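Local coordinates for protein phosphodiesterase (Candida albicans, PDB 6CPU) that is a phosphodiesterase-family protein of the metal-dependent HD superfamily that holds a zinc and a magnesium ion in a largely helical fold, at residues I178-L183 and V390-W395; D265-G270 and H274-A279; H349-P354 and S384-K389; V377-H382 and A421-E426. All blocks are in the same frame, centred on the assembly; numbering follows the deposited sequence.

Contact 1 (I178-L183 and V390-W395); sequences IATNQL and VLRICW
Thr180 and Arg392 meet where two helices pass at 68°, their axes 9.6 Å apart. The methyl CG2 of Thr180 stands over the centre of one face of the Arg392 guanidinium, with Thr180 CG2 3.7 Å from Arg392 CZ. OG1 of Thr180 sits beside the backbone N (chi1 -67°), where it bonds to Arg175 NE and Ser176 O, and this leaves CG2 anti to that N and pointing to Arg392. The tight part of the contact centres on Ile393. Its CD1 reaches Thr180 O at 3.8 Å and the Thr180 methyl at much the same distance, and Ile393 CD1 also touches Leu183, 4.0 Å from Leu183 CB. The other branch, Ile393 CG2, lies against the carbonyl of Leu183. This part is buried, methyl groups lying on side-chain carbons and backbone carbonyls. Toward Asn181 and the end of Arg392 the packing gives way to water: one molecule donates to Asn181 OD1 at 2.7 Å and accepts from Arg392 NH2 at 2.7 Å, in the plane of the guanidinium. That group thus has a methyl over one face and a water at its edge, and Glu177 adds a long, weak ion pair. Helix 84-94 closes the apolar side, Phe93 touching both Leu183 and Ile393, while Phe259 of helix 253-264 packs on Val390, Leu391 and Cys394 of helix 377-394.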
loop_
_atom_site.group_PDB
_atom_site.type_symbol
_atom_site.label_atom_id
_atom_site.label_comp_id
_atom_site.label_asym_id
_atom_site.label_seq_id
_atom_site.Cartn_x
_atom_site.Cartn_y
_atom_site.Cartn_z
ATOM N N ILE A 178 -23.580 -4.134 13.820
ATOM C CA ILE A 178 -24.265 -2.846 13.664
ATOM C C ILE A 178 -23.293 -1.733 13.261
ATOM O O ILE A 178 -23.601 -0.907 12.407
ATOM C CB ILE A 178 -24.982 -2.424 14.969
ATOM C CG1 ILE A 178 -26.206 -3.312 15.218
ATOM C CG2 ILE A 178 -25.404 -0.957 14.932
ATOM C CD1 ILE A 178 -26.732 -3.239 16.639
ATOM N N ALA A 179 -22.124 -1.694 13.890
ATOM C CA ALA A 179 -21.138 -0.691 13.522
ATOM C C ALA A 179 -20.652 -0.940 12.098
ATOM O O ALA A 179 -20.474 0.000 11.338
ATOM C CB ALA A 179 -19.973 -0.679 14.506
ATOM N N THR A 180 -20.445 -2.206 11.746
ATOM C CA THR A 180 -19.988 -2.587 10.412
ATOM C C THR A 180 -20.957 -2.133 9.322
ATOM O O THR A 180 -20.545 -1.589 8.295
ATOM C CB THR A 180 -19.733 -4.105 10.344
ATOM O OG1 THR A 180 -18.619 -4.425 11.193
ATOM C CG2 THR A 180 -19.438 -4.578 8.921
ATOM N N ASN A 181 -22.256 -2.342 9.531
ATOM C CA ASN A 181 -23.219 -1.948 8.516
ATOM C C ASN A 181 -23.394 -0.450 8.399
ATOM O O ASN A 181 -23.689 0.051 7.306
ATOM C CB ASN A 181 -24.568 -2.631 8.758
ATOM C CG ASN A 181 -24.500 -4.120 8.533
ATOM O OD1 ASN A 181 -23.817 -4.607 7.628
ATOM N ND2 ASN A 181 -25.225 -4.862 9.355
ATOM N N GLN A 182 -23.190 0.261 9.507
ATOM C CA GLN A 182 -23.222 1.711 9.511
ATOM C C GLN A 182 -22.026 2.287 8.724
ATOM O O GLN A 182 -22.185 3.238 7.960
ATOM C CB GLN A 182 -23.245 2.241 10.949
ATOM C CG GLN A 182 -23.649 3.703 11.106
ATOM C CD GLN A 182 -25.094 3.988 10.705
ATOM O OE1 GLN A 182 -25.507 5.142 10.636
ATOM N NE2 GLN A 182 -25.860 2.939 10.434
ATOM N N LEU A 183 -20.838 1.713 8.913
ATOM C CA LEU A 183 -19.670 2.121 8.103
ATOM C C LEU A 183 -19.873 1.855 6.615
ATOM O O LEU A 183 -19.448 2.656 5.793
ATOM C CB LEU A 183 -18.389 1.420 8.578
ATOM C CG LEU A 183 -17.914 1.880 9.952
ATOM C CD1 LEU A 183 -16.768 1.023 10.414
ATOM C CD2 LEU A 183 -17.503 3.350 9.962
ATOM N N VAL A 390 -10.450 -2.732 5.332
ATOM C CA VAL A 390 -10.697 -2.303 3.962
ATOM C C VAL A 390 -11.794 -3.129 3.268
ATOM O O VAL A 390 -12.854 -2.589 2.949
ATOM C CB VAL A 390 -9.399 -2.293 3.123
ATOM C CG1 VAL A 390 -9.699 -1.895 1.689
ATOM C CG2 VAL A 390 -8.395 -1.337 3.734
ATOM N N LEU A 391 -11.558 -4.417 3.050
ATOM C CA LEU A 391 -12.460 -5.210 2.198
ATOM C C LEU A 391 -13.811 -5.499 2.853
ATOM O O LEU A 391 -14.829 -5.503 2.161
ATOM C CB LEU A 391 -11.792 -6.510 1.730
ATOM C CG LEU A 391 -10.536 -6.375 0.855
ATOM C CD1 LEU A 391 -9.929 -7.737 0.586
ATOM C CD2 LEU A 391 -10.848 -5.663 -0.463
ATOM N N ARG A 392 -13.835 -5.722 4.172
ATOM C CA ARG A 392 -15.105 -6.002 4.874
ATOM C C ARG A 392 -16.104 -4.856 4.714
ATOM O O ARG A 392 -17.314 -5.084 4.644
ATOM C CB ARG A 392 -14.860 -6.283 6.367
ATOM C CG ARG A 392 -16.113 -6.597 7.189
ATOM C CD ARG A 392 -16.767 -7.893 6.727
ATOM N NE ARG A 392 -18.075 -8.111 7.349
ATOM C CZ ARG A 392 -19.243 -7.635 6.912
ATOM N NH1 ARG A 392 -19.332 -6.841 5.843
ATOM N NH2 ARG A 392 -20.350 -7.945 7.585
ATOM N N ILE A 393 -15.585 -3.625 4.679
ATOM C CA ILE A 393 -16.398 -2.419 4.495
ATOM C C ILE A 393 -16.594 -2.070 3.014
ATOM O O ILE A 393 -17.715 -1.809 2.582
ATOM C CB ILE A 393 -15.767 -1.216 5.249
ATOM C CG1 ILE A 393 -15.600 -1.537 6.739
ATOM C CG2 ILE A 393 -16.564 0.070 5.025
ATOM C CD1 ILE A 393 -16.834 -2.073 7.439
ATOM N N CYS A 394 -15.517 -2.070 2.233
ATOM C CA CYS A 394 -15.559 -1.608 0.847
ATOM C C CYS A 394 -16.018 -2.636 -0.189
ATOM O O CYS A 394 -16.569 -2.250 -1.214
ATOM C CB CYS A 394 -14.189 -1.111 0.413
ATOM S SG CYS A 394 -13.671 0.326 1.351
ATOM N N TRP A 395 -15.783 -3.916 0.069
ATOM C CA TRP A 395 -15.997 -4.963 -0.935
ATOM C C TRP A 395 -16.353 -6.311 -0.274
ATOM O O TRP A 395 -15.751 -7.343 -0.585
ATOM C CB TRP A 395 -14.733 -5.089 -1.804
ATOM C CG TRP A 395 -14.952 -5.543 -3.213
ATOM C CD1 TRP A 395 -16.095 -6.088 -3.748
ATOM C CD2 TRP A 395 -13.992 -5.520 -4.270
ATOM N NE1 TRP A 395 -15.895 -6.399 -5.070
ATOM C CE2 TRP A 395 -14.613 -6.061 -5.417
ATOM C CE3 TRP A 395 -12.661 -5.098 -4.361
ATOM C CZ2 TRP A 395 -13.938 -6.197 -6.641
ATOM C CZ3 TRP A 395 -11.999 -5.226 -5.579
ATOM C CH2 TRP A 395 -12.636 -5.771 -6.698
HETATM O O HOH W 1 -22.824 -7.015 7.016
#

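Contact 2 (D265-G270 and H274-A279); sequences DTYKNG and HNFRHA. With ZN (zinc ion), chain B.
The zinc site of the phosphodiesterase fold receives His278 from the first turn of helix 276-292, and Tyr267 packs against the start of that helix. Tyr267 CB lies 3.6 Å from Phe276 N, and the ring runs on across the helix start until Tyr267 CZ is 3.4 Å from Ala279 CB. Phe276 crosses Tyr267 at about a right angle, and Tyr267 CD1 comes up to the edge of the Phe276 ring, 3.9 Å from Phe276 CD1. Asn275 is the N-cap: with chi1 at 55° its OD1 turns back to accept from His278 N at 3.1 Å, nearly along the C=O axis. His278 NE2 binds zinc at 2.2 Å, so the capped N-H belongs to a metal ligand. His274 NE2 is 2.7 Å from a zinc-bound water, while its ND1 bonds to Glu483. A second water joins Lys268 N to His274 O. Tyr267 OH is held by Leu347 O; Phe276 fits among Leu230 and Val234 of helix 227-242 and Ile260 of helix 253-264.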
loop_
_atom_site.group_PDB
_atom_site.type_symbol
_atom_site.label_atom_id
_atom_site.label_comp_id
_atom_site.label_asym_id
_atom_site.label_seq_id
_atom_site.Cartn_x
_atom_site.Cartn_y
_atom_site.Cartn_z
ATOM N N ASP A 265 -5.147 5.507 1.674
ATOM C CA ASP A 265 -5.188 6.057 3.030
ATOM C C ASP A 265 -4.657 5.118 4.135
ATOM O O ASP A 265 -4.341 5.586 5.231
ATOM C CB ASP A 265 -6.624 6.506 3.395
ATOM C CG ASP A 265 -7.066 7.781 2.670
ATOM O OD1 ASP A 265 -6.211 8.494 2.089
ATOM O OD2 ASP A 265 -8.299 8.081 2.683
ATOM N N THR A 266 -4.538 3.823 3.855
ATOM C CA THR A 266 -3.981 2.893 4.822
ATOM C C THR A 266 -2.465 2.750 4.701
ATOM O O THR A 266 -1.862 2.105 5.543
ATOM C CB THR A 266 -4.596 1.487 4.727
ATOM O OG1 THR A 266 -4.218 0.861 3.500
ATOM C CG2 THR A 266 -6.120 1.558 4.826
ATOM N N TYR A 267 -1.878 3.324 3.651
ATOM C CA TYR A 267 -0.427 3.301 3.467
ATOM C C TYR A 267 0.177 4.577 4.017
ATOM O O TYR A 267 -0.425 5.639 3.925
ATOM C CB TYR A 267 -0.085 3.103 1.974
ATOM C CG TYR A 267 -0.218 1.666 1.536
ATOM C CD1 TYR A 267 -1.370 1.192 0.929
ATOM C CD2 TYR A 267 0.822 0.761 1.746
ATOM C CE1 TYR A 267 -1.496 -0.137 0.563
ATOM C CE2 TYR A 267 0.694 -0.572 1.382
ATOM C CZ TYR A 267 -0.456 -1.021 0.788
ATOM O OH TYR A 267 -0.552 -2.368 0.424
ATOM N N LYS A 268 1.352 4.480 4.626
ATOM C CA LYS A 268 1.998 5.659 5.221
ATOM C C LYS A 268 2.868 6.391 4.188
ATOM O O LYS A 268 3.889 5.855 3.747
ATOM C CB LYS A 268 2.835 5.222 6.423
ATOM C CG LYS A 268 1.939 4.657 7.508
ATOM C CD LYS A 268 2.715 4.054 8.644
ATOM C CE LYS A 268 1.887 3.945 9.912
ATOM N NZ LYS A 268 0.479 3.557 9.683
ATOM N N ASN A 269 2.466 7.612 3.826
ATOM C CA ASN A 269 3.068 8.324 2.704
ATOM C C ASN A 269 4.511 8.683 2.917
ATOM O O ASN A 269 5.253 8.822 1.953
ATOM C CB ASN A 269 2.346 9.631 2.444
ATOM C CG ASN A 269 0.954 9.415 1.975
ATOM O OD1 ASN A 269 0.111 8.932 2.740
ATOM N ND2 ASN A 269 0.694 9.749 0.723
ATOM N N GLY A 270 4.886 8.887 4.168
ATOM C CA GLY A 270 6.284 9.197 4.505
ATOM C C GLY A 270 7.222 8.013 4.570
ATOM O O GLY A 270 8.419 8.201 4.832
ATOM N N HIS A 274 8.046 1.274 1.829
ATOM C CA HIS A 274 6.753 0.579 2.043
ATOM C C HIS A 274 5.557 1.524 2.090
ATOM O O HIS A 274 4.880 1.655 3.105
ATOM C CB HIS A 274 6.822 -0.290 3.305
ATOM C CG HIS A 274 7.735 -1.466 3.153
ATOM N ND1 HIS A 274 9.029 -1.472 3.629
ATOM C CD2 HIS A 274 7.558 -2.653 2.532
ATOM C CE1 HIS A 274 9.601 -2.627 3.329
ATOM N NE2 HIS A 274 8.730 -3.359 2.658
ATOM N N ASN A 275 5.320 2.177 0.965
ATOM C CA ASN A 275 4.228 3.140 0.809
ATOM C C ASN A 275 3.283 2.658 -0.281
ATOM O O ASN A 275 3.394 1.526 -0.749
ATOM C CB ASN A 275 4.790 4.516 0.510
ATOM C CG ASN A 275 5.703 4.520 -0.700
ATOM O OD1 ASN A 275 5.600 3.676 -1.574
ATOM N ND2 ASN A 275 6.607 5.453 -0.726
ATOM N N PHE A 276 2.322 3.490 -0.642
ATOM C CA PHE A 276 1.324 3.116 -1.657
ATOM C C PHE A 276 1.998 2.849 -3.012
ATOM O O PHE A 276 1.585 1.957 -3.741
ATOM C CB PHE A 276 0.314 4.230 -1.770
ATOM C CG PHE A 276 -0.777 3.969 -2.752
ATOM C CD1 PHE A 276 -1.618 2.887 -2.594
ATOM C CD2 PHE A 276 -1.007 4.862 -3.799
ATOM C CE1 PHE A 276 -2.636 2.657 -3.507
ATOM C CE2 PHE A 276 -2.039 4.643 -4.699
ATOM C CZ PHE A 276 -2.845 3.545 -4.549
ATOM N N ARG A 277 3.057 3.589 -3.311
ATOM C CA ARG A 277 3.815 3.381 -4.563
ATOM C C ARG A 277 4.360 1.944 -4.669
ATOM O O ARG A 277 4.270 1.340 -5.743
ATOM C CB ARG A 277 4.921 4.433 -4.730
ATOM C CG ARG A 277 5.821 4.265 -5.958
ATOM C CD ARG A 277 6.803 5.413 -6.147
ATOM N NE ARG A 277 6.091 6.666 -6.362
ATOM C CZ ARG A 277 5.851 7.593 -5.445
ATOM N NH1 ARG A 277 6.336 7.498 -4.205
ATOM N NH2 ARG A 277 5.132 8.646 -5.782
ATOM N N HIS A 278 4.887 1.404 -3.566
ATOM C CA HIS A 278 5.355 0.003 -3.512
ATOM C C HIS A 278 4.219 -0.970 -3.747
ATOM O O HIS A 278 4.364 -1.928 -4.497
ATOM C CB HIS A 278 6.068 -0.311 -2.178
ATOM C CG HIS A 278 6.337 -1.772 -1.943
ATOM N ND1 HIS A 278 7.162 -2.525 -2.754
ATOM C CD2 HIS A 278 5.890 -2.617 -0.978
ATOM C CE1 HIS A 278 7.208 -3.769 -2.300
ATOM N NE2 HIS A 278 6.444 -3.854 -1.223
ATOM N N ALA A 279 3.075 -0.730 -3.098
ATOM C CA ALA A 279 1.911 -1.577 -3.282
ATOM C C ALA A 279 1.487 -1.642 -4.752
ATOM O O ALA A 279 1.190 -2.732 -5.288
ATOM C CB ALA A 279 0.750 -1.092 -2.421
HETATM ZN ZN ZN B . 5.943 -5.546 0.067
HETATM O O HOH W 2 2.557 1.909 4.715
HETATM O O HOH W 3 7.978 -5.164 0.843
HETATM O O HOH W 4 5.918 -7.161 1.508
#

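Contact 3 (H349-P354 and S384-K389); sequences HDVGHP and SLFINK. With ZN (zinc ion), chain B; MG (magnesium ion), chain C.
Val351 places CG1 beside its backbone N (chi1 -69°) and CG2 between N and the carbonyl carbon, so that both methyls face Phe386, whose CG is anti to its own N (chi1 -172°). Val351 CG2 rests 3.6 Å from Phe386 CB and also touches Leu385 CB. The other methyl reaches the ring obliquely, Val351 CG1 standing 3.9 Å from Phe386 CD1. Gly352, which takes the positive phi (79°) of the type II turn from Asp350 to His353, lies with its CA 4.4 Å from Leu385 CD2; the turn is closed by His353 N bonding to Asp350 O. Just before this apolar patch, His349 and Asp350 turn to the metals. His349 NE2 binds zinc at 2.2 Å, its ring turned so that Asp350 CB lies over one face. Asp350 bridges the ions: OD2 binds zinc at 2.1 Å and OD1 binds magnesium at 2.2 Å. A water shared by zinc and magnesium lies at the edge of the His349 ring. His278 and Asp462 complete the protein ligands of zinc. Adjacent His349 and Asp350 form the His-Asp pair that gives the HD superfamily its name, here in a two-metal centre.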
loop_
_atom_site.group_PDB
_atom_site.type_symbol
_atom_site.label_atom_id
_atom_site.label_comp_id
_atom_site.label_asym_id
_atom_site.label_seq_id
_atom_site.Cartn_x
_atom_site.Cartn_y
_atom_site.Cartn_z
ATOM N N HIS A 349 -1.123 -5.912 0.273
ATOM C CA HIS A 349 -0.191 -6.815 0.963
ATOM C C HIS A 349 0.698 -6.156 2.026
ATOM O O HIS A 349 1.229 -6.864 2.886
ATOM C CB HIS A 349 0.676 -7.598 -0.044
ATOM C CG HIS A 349 1.934 -6.889 -0.422
ATOM N ND1 HIS A 349 1.960 -5.856 -1.329
ATOM C CD2 HIS A 349 3.204 -7.040 0.018
ATOM C CE1 HIS A 349 3.195 -5.397 -1.435
ATOM N NE2 HIS A 349 3.973 -6.103 -0.631
ATOM N N ASP A 350 0.863 -4.832 1.976
ATOM C CA ASP A 350 1.645 -4.104 2.970
ATOM C C ASP A 350 0.819 -3.039 3.705
ATOM O O ASP A 350 1.390 -2.109 4.250
ATOM C CB ASP A 350 2.883 -3.452 2.300
ATOM C CG ASP A 350 4.102 -4.394 2.226
ATOM O OD1 ASP A 350 4.213 -5.276 3.095
ATOM O OD2 ASP A 350 4.965 -4.221 1.329
ATOM N N VAL A 351 -0.515 -3.143 3.705
ATOM C CA VAL A 351 -1.332 -2.091 4.329
ATOM C C VAL A 351 -0.894 -1.789 5.763
ATOM O O VAL A 351 -0.675 -2.687 6.571
ATOM C CB VAL A 351 -2.863 -2.347 4.303
ATOM C CG1 VAL A 351 -3.419 -2.245 2.889
ATOM C CG2 VAL A 351 -3.223 -3.663 4.942
ATOM N N GLY A 352 -0.747 -0.506 6.062
ATOM C CA GLY A 352 -0.466 -0.064 7.427
ATOM C C GLY A 352 0.989 -0.227 7.808
ATOM O O GLY A 352 1.334 -0.074 8.950
ATOM N N HIS A 353 1.849 -0.540 6.847
ATOM C CA HIS A 353 3.255 -0.837 7.147
ATOM C C HIS A 353 3.874 0.387 7.799
ATOM O O HIS A 353 3.731 1.472 7.274
ATOM C CB HIS A 353 3.982 -1.222 5.851
ATOM C CG HIS A 353 5.307 -1.889 6.047
ATOM N ND1 HIS A 353 6.379 -1.248 6.617
ATOM C CD2 HIS A 353 5.756 -3.114 5.679
ATOM C CE1 HIS A 353 7.426 -2.053 6.626
ATOM N NE2 HIS A 353 7.077 -3.194 6.066
ATOM N N PRO A 354 4.526 0.236 8.971
ATOM C CA PRO A 354 5.031 1.375 9.729
ATOM C C PRO A 354 6.450 1.836 9.349
ATOM O O PRO A 354 6.967 2.781 9.933
ATOM C CB PRO A 354 5.047 0.838 11.163
ATOM C CG PRO A 354 5.415 -0.583 10.974
ATOM C CD PRO A 354 4.711 -1.018 9.724
ATOM N N SER A 384 -4.758 -8.774 8.521
ATOM C CA SER A 384 -5.879 -8.518 9.404
ATOM C C SER A 384 -6.505 -7.167 9.068
ATOM O O SER A 384 -7.732 -7.048 8.923
ATOM C CB SER A 384 -5.435 -8.593 10.859
ATOM O OG SER A 384 -6.572 -8.514 11.705
ATOM N N LEU A 385 -5.669 -6.148 8.923
ATOM C CA LEU A 385 -6.152 -4.839 8.471
ATOM C C LEU A 385 -6.815 -4.862 7.111
ATOM O O LEU A 385 -7.879 -4.287 6.929
ATOM C CB LEU A 385 -5.017 -3.809 8.429
ATOM C CG LEU A 385 -5.005 -2.864 9.613
ATOM C CD1 LEU A 385 -4.732 -3.624 10.893
ATOM C CD2 LEU A 385 -3.992 -1.746 9.408
ATOM N N PHE A 386 -6.167 -5.460 6.120
ATOM C CA PHE A 386 -6.712 -5.382 4.772
ATOM C C PHE A 386 -8.090 -6.033 4.689
ATOM O O PHE A 386 -9.016 -5.482 4.075
ATOM C CB PHE A 386 -5.759 -5.997 3.763
ATOM C CG PHE A 386 -6.169 -5.793 2.339
ATOM C CD1 PHE A 386 -6.456 -4.516 1.845
ATOM C CD2 PHE A 386 -6.233 -6.862 1.474
ATOM C CE1 PHE A 386 -6.819 -4.341 0.508
ATOM C CE2 PHE A 386 -6.588 -6.690 0.143
ATOM C CZ PHE A 386 -6.871 -5.430 -0.340
ATOM N N ILE A 387 -8.245 -7.179 5.339
ATOM C CA ILE A 387 -9.538 -7.859 5.321
ATOM C C ILE A 387 -10.555 -7.107 6.171
ATOM O O ILE A 387 -11.653 -6.825 5.708
ATOM C CB ILE A 387 -9.458 -9.322 5.815
ATOM C CG1 ILE A 387 -8.486 -10.153 4.962
ATOM C CG2 ILE A 387 -10.868 -9.940 5.859
ATOM C CD1 ILE A 387 -8.770 -10.158 3.470
ATOM N N ASN A 388 -10.197 -6.767 7.410
ATOM C CA ASN A 388 -11.196 -6.320 8.372
ATOM C C ASN A 388 -11.485 -4.831 8.325
ATOM O O ASN A 388 -12.593 -4.410 8.654
ATOM C CB ASN A 388 -10.799 -6.724 9.769
ATOM C CG ASN A 388 -10.651 -8.228 9.907
ATOM O OD1 ASN A 388 -11.514 -8.983 9.479
ATOM N ND2 ASN A 388 -9.574 -8.654 10.505
ATOM N N LYS A 389 -10.497 -4.035 7.918
ATOM C CA LYS A 389 -10.727 -2.604 7.752
ATOM C C LYS A 389 -11.186 -2.273 6.340
ATOM O O LYS A 389 -12.170 -1.564 6.169
ATOM C CB LYS A 389 -9.479 -1.782 8.108
ATOM C CG LYS A 389 -9.629 -0.284 7.864
ATOM C CD LYS A 389 -8.442 0.487 8.418
ATOM C CE LYS A 389 -8.446 1.949 7.977
ATOM N NZ LYS A 389 -9.644 2.681 8.447
HETATM ZN ZN ZN B . 5.943 -5.546 0.067
HETATM MG MG MG C . 5.532 -6.933 3.491
HETATM O O HOH W 3 7.978 -5.164 0.843
HETATM O O HOH W 4 5.918 -7.161 1.508
HETATM O O HOH W 5 6.615 -8.809 3.807
HETATM O O HOH W 6 5.483 -6.576 5.655
HETATM O O HOH W 7 7.214 -5.860 3.649
#

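Contact 4 (V377-H382 and A421-E426); sequences VLESYH and ATDMGE
Helix 377-394 meets the loop after helix 411-421 through Glu379, in its first turn, which touches Thr422 and Asp423. With CG beside the backbone N (chi1 -65°), Glu379 CG lies 3.6 Å from Thr422 OG1, itself bonded to Ile419 O; the bend at chi2 (80°) then swings the carboxylate over to Asp423. Glu379 OE2 comes within 3.4 Å of Asp423 CA. The two side chains cross at about a right angle and their carboxylates stack, the planes 19° apart, with Glu379 OE1 3.7 Å from Asp423 OD1. Glu379 OE2 accepts from two waters: one also donates to Thr422 O and binds magnesium; the other accepts from Met424 N. Farther along, His382 also points toward the loop but does not touch it. Across the contact, Asp423 OD1 receives Gly425 N at 3.0 Å from above the carboxylate plane, making an Asx turn, while its OD2 is held by Ser376. Asn358 ND2 bonds to Glu379 OE1 and, weakly, to Asp423 OD1. Two buried acids this close would probably raise the pKa of at least one of them; the Asn358 amide, the waters and the nearby magnesium probably ease that repulsion, and Glu379 acts as a second-shell partner of the metal through its water.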
loop_
_atom_site.group_PDB
_atom_site.type_symbol
_atom_site.label_atom_id
_atom_site.label_comp_id
_atom_site.label_asym_id
_atom_site.label_seq_id
_atom_site.Cartn_x
_atom_site.Cartn_y
_atom_site.Cartn_z
ATOM N N VAL A 377 5.066 -11.196 11.796
ATOM C CA VAL A 377 4.452 -10.125 12.604
ATOM C C VAL A 377 3.753 -9.084 11.719
ATOM O O VAL A 377 2.550 -8.875 11.828
ATOM C CB VAL A 377 5.498 -9.444 13.516
ATOM C CG1 VAL A 377 4.950 -8.180 14.175
ATOM C CG2 VAL A 377 6.013 -10.429 14.566
ATOM N N LEU A 378 4.514 -8.441 10.836
ATOM C CA LEU A 378 3.952 -7.395 10.003
ATOM C C LEU A 378 2.948 -7.953 9.007
ATOM O O LEU A 378 1.907 -7.342 8.783
ATOM C CB LEU A 378 5.051 -6.575 9.308
ATOM C CG LEU A 378 5.910 -5.717 10.234
ATOM C CD1 LEU A 378 7.038 -5.028 9.467
ATOM C CD2 LEU A 378 5.073 -4.686 10.988
ATOM N N GLU A 379 3.211 -9.140 8.471
ATOM C CA GLU A 379 2.318 -9.723 7.472
ATOM C C GLU A 379 0.969 -10.119 8.089
ATOM O O GLU A 379 -0.080 -10.033 7.435
ATOM C CB GLU A 379 2.974 -10.932 6.783
ATOM C CG GLU A 379 4.212 -10.588 5.953
ATOM C CD GLU A 379 5.486 -10.398 6.771
ATOM O OE1 GLU A 379 5.522 -10.737 7.979
ATOM O OE2 GLU A 379 6.483 -9.895 6.207
ATOM N N SER A 380 1.001 -10.604 9.325
ATOM C CA SER A 380 -0.239 -10.896 10.039
ATOM C C SER A 380 -1.081 -9.629 10.212
ATOM O O SER A 380 -2.291 -9.642 10.021
ATOM C CB SER A 380 0.058 -11.521 11.395
ATOM O OG SER A 380 0.804 -12.723 11.245
ATOM N N TYR A 381 -0.411 -8.548 10.583
ATOM C CA TYR A 381 -0.991 -7.219 10.720
ATOM C C TYR A 381 -1.590 -6.728 9.388
ATOM O O TYR A 381 -2.763 -6.335 9.327
ATOM C CB TYR A 381 0.090 -6.260 11.253
ATOM C CG TYR A 381 -0.349 -4.820 11.360
ATOM C CD1 TYR A 381 0.020 -3.857 10.403
ATOM C CD2 TYR A 381 -1.120 -4.417 12.432
ATOM C CE1 TYR A 381 -0.389 -2.526 10.552
ATOM C CE2 TYR A 381 -1.534 -3.117 12.569
ATOM C CZ TYR A 381 -1.187 -2.184 11.647
ATOM O OH TYR A 381 -1.676 -0.905 11.888
ATOM N N HIS A 382 -0.828 -6.817 8.302
ATOM C CA HIS A 382 -1.348 -6.387 7.003
ATOM C C HIS A 382 -2.599 -7.172 6.617
ATOM O O HIS A 382 -3.568 -6.596 6.147
ATOM C CB HIS A 382 -0.333 -6.546 5.850
ATOM C CG HIS A 382 1.004 -5.945 6.114
ATOM N ND1 HIS A 382 1.170 -4.688 6.650
ATOM C CD2 HIS A 382 2.245 -6.431 5.899
ATOM C CE1 HIS A 382 2.459 -4.433 6.774
ATOM N NE2 HIS A 382 3.131 -5.477 6.327
ATOM N N ALA A 421 2.127 -15.180 2.751
ATOM C CA ALA A 421 3.230 -15.734 1.971
ATOM C C ALA A 421 4.383 -14.758 1.721
ATOM O O ALA A 421 5.498 -15.198 1.417
ATOM C CB ALA A 421 2.700 -16.284 0.659
ATOM N N THR A 422 4.149 -13.449 1.857
ATOM C CA THR A 422 5.212 -12.463 1.620
ATOM C C THR A 422 6.211 -12.306 2.762
ATOM O O THR A 422 7.141 -11.526 2.642
ATOM C CB THR A 422 4.658 -11.066 1.262
ATOM O OG1 THR A 422 3.936 -10.531 2.381
ATOM C CG2 THR A 422 3.736 -11.160 0.051
ATOM N N ASP A 423 6.003 -13.029 3.861
ATOM C CA ASP A 423 6.944 -13.075 4.977
ATOM C C ASP A 423 8.239 -13.779 4.568
ATOM O O ASP A 423 8.243 -14.985 4.324
ATOM C CB ASP A 423 6.310 -13.816 6.160
ATOM C CG ASP A 423 7.231 -13.908 7.373
ATOM O OD1 ASP A 423 8.253 -13.199 7.416
ATOM O OD2 ASP A 423 6.914 -14.694 8.293
ATOM N N MET A 424 9.328 -13.024 4.521
ATOM C CA MET A 424 10.623 -13.570 4.091
ATOM C C MET A 424 11.239 -14.540 5.098
ATOM O O MET A 424 12.104 -15.334 4.730
ATOM C CB MET A 424 11.606 -12.446 3.756
ATOM C CG MET A 424 11.275 -11.725 2.455
ATOM S SD MET A 424 11.370 -12.786 0.992
ATOM C CE MET A 424 13.146 -12.843 0.742
ATOM N N GLY A 425 10.794 -14.489 6.353
ATOM C CA GLY A 425 11.158 -15.507 7.335
ATOM C C GLY A 425 10.618 -16.891 7.002
ATOM O O GLY A 425 11.043 -17.880 7.599
ATOM N N GLU A 426 9.669 -16.965 6.065
ATOM C CA GLU A 426 9.108 -18.234 5.601
ATOM C C GLU A 426 9.498 -18.538 4.153
ATOM O O GLU A 426 8.899 -19.410 3.527
ATOM C CB GLU A 426 7.583 -18.200 5.686
ATOM C CG GLU A 426 7.037 -17.888 7.064
ATOM C CD GLU A 426 7.409 -18.948 8.075
ATOM O OE1 GLU A 426 7.148 -20.142 7.801
ATOM O OE2 GLU A 426 7.967 -18.580 9.133
HETATM O O HOH W 5 6.615 -8.809 3.807
HETATM O O HOH W 8 9.190 -10.282 5.626
#

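Overall arrangement
Helix 377-394 serves three of the four contacts: its start faces the loop of contact 4, its middle the metal loop of contact 3, and its end helix 177-193 in contact 1. All four are buried, but contact 2 lies nearest the centre of the chain and contact 1, about 19 Å from it centre to centre, is the most peripheral, with a watered margin. Contacts 2 and 3 share zinc and two of its waters, and Tyr267 OH probably bonds to Asp350 N between them. Contacts 3 and 4 join through one magnesium-bound water and a probable bond from His382 ND1 to Val351 O. Contact 1 relies on apolar and methyl-guanidinium packing, contacts 2 and 3 set apolar packing beside metal ligands, and contact 4 is acidic and water-mediated.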